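Local coordinates for erythrocyte membrane protein 1 (Plasmodium falciparum, PDB 2XU0) that probably binds host cell-surface receptors as a parasite adhesin, this chain being its N-terminal segment with the first Duffy-binding-like domain, a rosetting domain, at residues D350-C354 / I364-C370; K333-C338 / R372-C377. The protein carries 10 engineered substitutions. One frame throughout, in Å; residues are numbered along the deposited sequence.

Contact 1: D350-C354 / I364-C370; sequences DGHDC and IFVDLDC
The imidazole of His-352 lies under the branch methyl of Ile-364, whose CG2 stands 3.5 Å from the ring centroid and only 17° off the ring normal, a CH-pi contact displaced toward the NE2 and CD2 rim. CB of Asp-350 lies over the opposite face, also off-centre, so the ring has a carbon on each side. Val-366 meets the same ring obliquely, its CG2 3.8 Å from CD2 of His-352, while its other methyl, CG1, rests against the carbonyl oxygen of Gly-351. With its positive phi, Gly-351 takes a turn that is easy for a residue without a side chain, and its CA makes a C-H...O contact with the carbonyl oxygen of Cys-370. CB of Cys-370 in turn packs 3.3 Å from the Gly-351 O.

One hydrogen bond joins the backbones: Asp-353 N donates to Phe-365 O over 2.8 Å, almost straight at 171°. Beyond it, CB of Asp-353 sits at the edge of the Phe-365 ring. CG of Asp-353 is anti to the backbone N (chi1 176°), which places the carboxylate beside that of Asp-367; the side chains cross at about a right angle, with OD2 of Asp-353 3.8 Å from OD2 of Asp-367. Both acids accept hydrogen bonds. Asp-353 accepts from Thr-355 through OD1 and from Gln-356 through OD2, and Asp-367 OD1 takes the backbone N of Cys-370 in an Asx motif, at 2.9 Å, on the syn side but tilted out of the carboxylate plane.

The two carboxylates probably repel, an effect the donors should offset. This irregular loop of the C-terminal Duffy-binding-like subdomain is held by the backbone bond and apolar packing, and pinned to its surroundings by the disulfides Cys-370 to Cys-347 and Cys-354 to Cys-470.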
# COMPACT_ATOMS: atom_id res chain seq x y z
N ASP A 350 -3.20 -34.01 -5.00
CA ASP A 350 -2.61 -34.98 -5.94
C ASP A 350 -3.60 -35.39 -7.07
O ASP A 350 -3.26 -36.23 -7.92
CB ASP A 350 -2.09 -36.24 -5.19
CG ASP A 350 -1.26 -36.00 -3.94
OD1 ASP A 350 -0.11 -35.51 -4.07
OD2 ASP A 350 -1.73 -36.36 -2.83
N GLY A 351 -4.78 -34.80 -7.08
CA GLY A 351 -5.83 -35.08 -8.06
C GLY A 351 -6.61 -36.36 -7.79
O GLY A 351 -7.28 -36.89 -8.69
N HIS A 352 -6.54 -36.89 -6.54
CA HIS A 352 -7.28 -38.10 -6.17
C HIS A 352 -8.71 -37.74 -5.82
O HIS A 352 -8.97 -36.67 -5.26
CB HIS A 352 -6.65 -38.80 -4.94
CG HIS A 352 -5.21 -39.18 -5.10
ND1 HIS A 352 -4.45 -39.54 -4.01
CD2 HIS A 352 -4.44 -39.24 -6.22
CE1 HIS A 352 -3.25 -39.81 -4.48
NE2 HIS A 352 -3.20 -39.65 -5.81
N ASP A 353 -9.65 -38.65 -6.15
CA ASP A 353 -11.05 -38.49 -5.78
C ASP A 353 -11.18 -39.17 -4.42
O ASP A 353 -11.15 -40.41 -4.34
CB ASP A 353 -11.99 -39.08 -6.85
CG ASP A 353 -13.48 -39.05 -6.53
OD1 ASP A 353 -13.85 -38.49 -5.46
OD2 ASP A 353 -14.27 -39.60 -7.33
N CYS A 354 -11.28 -38.37 -3.35
CA CYS A 354 -11.35 -38.85 -1.97
C CYS A 354 -12.59 -39.72 -1.67
O CYS A 354 -12.54 -40.55 -0.75
CB CYS A 354 -11.18 -37.70 -0.98
SG CYS A 354 -9.65 -36.75 -1.21
N ILE A 364 -5.81 -45.93 -4.93
CA ILE A 364 -5.88 -44.59 -5.50
C ILE A 364 -6.87 -44.55 -6.68
O ILE A 364 -6.73 -45.32 -7.63
CB ILE A 364 -4.47 -44.12 -5.98
CG1 ILE A 364 -3.26 -44.54 -5.09
CG2 ILE A 364 -4.45 -42.67 -6.44
CD1 ILE A 364 -3.16 -44.01 -3.70
N PHE A 365 -7.83 -43.62 -6.64
CA PHE A 365 -8.73 -43.41 -7.76
C PHE A 365 -8.73 -41.97 -8.20
O PHE A 365 -9.12 -41.07 -7.44
CB PHE A 365 -10.15 -43.94 -7.54
CG PHE A 365 -10.99 -43.88 -8.79
CD1 PHE A 365 -10.84 -44.84 -9.79
CD2 PHE A 365 -11.90 -42.85 -8.99
CE1 PHE A 365 -11.62 -44.79 -10.95
CE2 PHE A 365 -12.67 -42.80 -10.15
CZ PHE A 365 -12.53 -43.77 -11.12
N VAL A 366 -8.28 -41.75 -9.44
CA VAL A 366 -8.21 -40.44 -10.05
C VAL A 366 -9.34 -40.39 -11.07
O VAL A 366 -9.27 -41.07 -12.09
CB VAL A 366 -6.81 -40.17 -10.71
CG1 VAL A 366 -6.77 -38.82 -11.42
CG2 VAL A 366 -5.68 -40.28 -9.69
N ASP A 367 -10.40 -39.59 -10.79
CA ASP A 367 -11.51 -39.37 -11.71
C ASP A 367 -11.07 -38.29 -12.72
O ASP A 367 -9.89 -37.94 -12.79
CB ASP A 367 -12.81 -38.98 -10.95
CG ASP A 367 -12.80 -37.60 -10.31
OD1 ASP A 367 -11.70 -37.06 -10.07
OD2 ASP A 367 -13.90 -37.03 -10.10
N LEU A 368 -12.01 -37.73 -13.49
CA LEU A 368 -11.64 -36.74 -14.48
C LEU A 368 -11.79 -35.30 -14.00
O LEU A 368 -11.17 -34.41 -14.57
CB LEU A 368 -12.33 -36.99 -15.83
CG LEU A 368 -12.13 -38.42 -16.38
CD1 LEU A 368 -13.32 -38.87 -17.08
CD2 LEU A 368 -10.90 -38.55 -17.27
N ASP A 369 -12.57 -35.08 -12.92
CA ASP A 369 -12.74 -33.75 -12.34
C ASP A 369 -11.57 -33.36 -11.42
O ASP A 369 -11.07 -32.24 -11.52
CB ASP A 369 -14.09 -33.62 -11.62
CG ASP A 369 -15.32 -33.73 -12.52
OD1 ASP A 369 -15.15 -33.75 -13.76
OD2 ASP A 369 -16.44 -33.79 -11.98
N CYS A 370 -11.12 -34.28 -10.54
CA CYS A 370 -10.04 -34.03 -9.57
C CYS A 370 -8.66 -33.62 -10.09
O CYS A 370 -8.06 -32.77 -9.44
CB CYS A 370 -9.98 -35.08 -8.48
SG CYS A 370 -11.50 -35.16 -7.49

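Contact 2: K333-C338 / R372-C377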
# COMPACT_ATOMS: atom_id res chain seq x y z
N LYS A 333 -11.14 -19.88 -5.44
CA LYS A 333 -10.96 -20.51 -6.74
C LYS A 333 -10.44 -21.94 -6.57
O LYS A 333 -10.83 -22.83 -7.34
CB LYS A 333 -10.02 -19.68 -7.64
CG LYS A 333 -10.53 -19.51 -9.07
CD LYS A 333 -10.18 -20.69 -9.98
CE LYS A 333 -10.75 -20.57 -11.37
NZ LYS A 333 -12.18 -20.96 -11.42
N VAL A 334 -9.59 -22.16 -5.56
CA VAL A 334 -9.07 -23.50 -5.25
C VAL A 334 -10.23 -24.36 -4.72
O VAL A 334 -10.40 -25.50 -5.17
CB VAL A 334 -7.87 -23.45 -4.26
CG1 VAL A 334 -7.60 -24.81 -3.63
CG2 VAL A 334 -6.63 -22.90 -4.95
N LYS A 335 -11.06 -23.79 -3.84
CA LYS A 335 -12.20 -24.49 -3.28
C LYS A 335 -13.18 -24.94 -4.39
O LYS A 335 -13.59 -26.10 -4.37
CB LYS A 335 -12.92 -23.66 -2.19
CG LYS A 335 -13.86 -24.52 -1.35
CD LYS A 335 -14.67 -23.76 -0.33
CE LYS A 335 -15.48 -24.75 0.48
NZ LYS A 335 -16.09 -24.14 1.70
N LYS A 336 -13.51 -24.08 -5.37
CA LYS A 336 -14.43 -24.48 -6.45
C LYS A 336 -13.93 -25.65 -7.32
O LYS A 336 -14.75 -26.40 -7.84
CB LYS A 336 -14.97 -23.30 -7.27
CG LYS A 336 -14.04 -22.73 -8.34
CD LYS A 336 -14.73 -21.68 -9.20
CE LYS A 336 -15.45 -22.24 -10.41
NZ LYS A 336 -16.08 -21.16 -11.22
N GLU A 337 -12.60 -25.84 -7.42
CA GLU A 337 -12.00 -26.94 -8.16
C GLU A 337 -11.69 -28.17 -7.27
O GLU A 337 -11.39 -29.22 -7.82
CB GLU A 337 -10.69 -26.48 -8.85
CG GLU A 337 -10.84 -25.26 -9.76
CD GLU A 337 -11.90 -25.36 -10.84
OE1 GLU A 337 -11.89 -26.36 -11.60
OE2 GLU A 337 -12.73 -24.43 -10.94
N CYS A 338 -11.74 -28.02 -5.93
CA CYS A 338 -11.36 -29.09 -4.99
C CYS A 338 -12.46 -29.66 -4.12
O CYS A 338 -12.41 -30.85 -3.80
CB CYS A 338 -10.18 -28.66 -4.14
SG CYS A 338 -8.67 -28.31 -5.08
N ARG A 372 -8.14 -31.28 -12.04
CA ARG A 372 -8.29 -29.82 -12.01
C ARG A 372 -7.97 -29.22 -10.62
O ARG A 372 -7.54 -28.07 -10.54
CB ARG A 372 -9.71 -29.38 -12.43
CG ARG A 372 -10.10 -29.77 -13.85
CD ARG A 372 -11.26 -28.93 -14.38
NE ARG A 372 -12.50 -29.08 -13.61
CZ ARG A 372 -13.41 -30.04 -13.82
NH1 ARG A 372 -13.21 -30.95 -14.76
NH2 ARG A 372 -14.51 -30.08 -13.09
N CYS A 373 -8.23 -29.99 -9.52
CA CYS A 373 -7.87 -29.59 -8.16
C CYS A 373 -6.36 -29.54 -8.08
O CYS A 373 -5.82 -28.54 -7.62
CB CYS A 373 -8.44 -30.54 -7.10
SG CYS A 373 -7.90 -30.16 -5.41
N GLN A 374 -5.68 -30.59 -8.60
CA GLN A 374 -4.22 -30.66 -8.69
C GLN A 374 -3.64 -29.41 -9.39
O GLN A 374 -2.76 -28.76 -8.83
CB GLN A 374 -3.77 -31.96 -9.38
CG GLN A 374 -2.25 -32.16 -9.40
CD GLN A 374 -1.82 -33.45 -10.05
OE1 GLN A 374 -1.03 -34.20 -9.49
NE2 GLN A 374 -2.30 -33.73 -11.26
N ASP A 375 -4.19 -29.03 -10.57
CA ASP A 375 -3.76 -27.87 -11.35
C ASP A 375 -3.95 -26.53 -10.61
O ASP A 375 -3.09 -25.65 -10.71
CB ASP A 375 -4.48 -27.83 -12.71
CG ASP A 375 -4.38 -29.11 -13.53
OD1 ASP A 375 -3.35 -29.83 -13.40
OD2 ASP A 375 -5.33 -29.41 -14.29
N GLN A 376 -5.08 -26.37 -9.88
CA GLN A 376 -5.37 -25.16 -9.11
C GLN A 376 -4.46 -25.07 -7.88
O GLN A 376 -3.96 -24.00 -7.55
CB GLN A 376 -6.86 -25.11 -8.73
CG GLN A 376 -7.43 -23.69 -8.62
CD GLN A 376 -7.20 -22.84 -9.85
OE1 GLN A 376 -6.37 -21.92 -9.85
NE2 GLN A 376 -7.92 -23.12 -10.92
N CYS A 377 -4.20 -26.22 -7.24
CA CYS A 377 -3.33 -26.33 -6.08
C CYS A 377 -1.88 -25.98 -6.41
O CYS A 377 -1.27 -25.21 -5.67
CB CYS A 377 -3.46 -27.70 -5.42
SG CYS A 377 -5.06 -27.96 -4.61
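A disulfide links two nearly antiparallel helices directly: SG of Cys-338 is bonded to SG of Cys-373 at 2.0 Å, with a chi3 of 99°, close to the 90° a relaxed disulfide prefers. The segment axes approach to 8.3 Å and run 163° apart. A third sulfur packs on the pair: SG of Cys-377, which is itself disulfide-bonded to Cys-467, lies 3.7 Å from SG of Cys-338, and CG1 of Val-334 adds an apolar methyl beside it.

On its partly exposed side the contact turns polar. Gln-376 bends at chi2, laying its CG over CA and CG2 of Val-334, while NE2 of the amide lies 3.4 Å from the methylene CD of Lys-333, a packing contact. Glutamine suits this place because its methylenes can pack while its amide stays on the partly exposed side. Glu-337 points at the partner helix and bridges two cations. Its OE1 meets the guanidinium edge of Arg-372 in plane, in a weak hydrogen bond from NE at 3.4 Å, and OE2 faces NZ of Lys-333 at 3.5 Å. Of these two long pairs only that with Arg-372 crosses between the helices, probably a modest tie beside the disulfide.

The contact pairs the C-terminal end of helix 311-338 with the beginning of helix 371-407, beside strands 339-340 and 345-346; Ser-464, Tyr-466 and Cys-467 of the later chain pack alongside.

How the contacts relate
From the N terminus, helix 311-338 ends in the first half of contact 2, and the chain then turns through the small hairpin of strands 339-340 and 345-346 into a long loop. Within that loop contact 1 brings 350-354 against 364-370, closing a short excursion of nine residues. The chain next enters helix 371-407, whose first turns complete contact 2 and close the larger loop, so contact 1 is nested inside it. Their centres lie 12 Å apart, and Asp-350 and Gly-351 pack on Gln-374. Together they tie the loop region to the helix pair at one end of the C-terminal Duffy-binding-like subdomain.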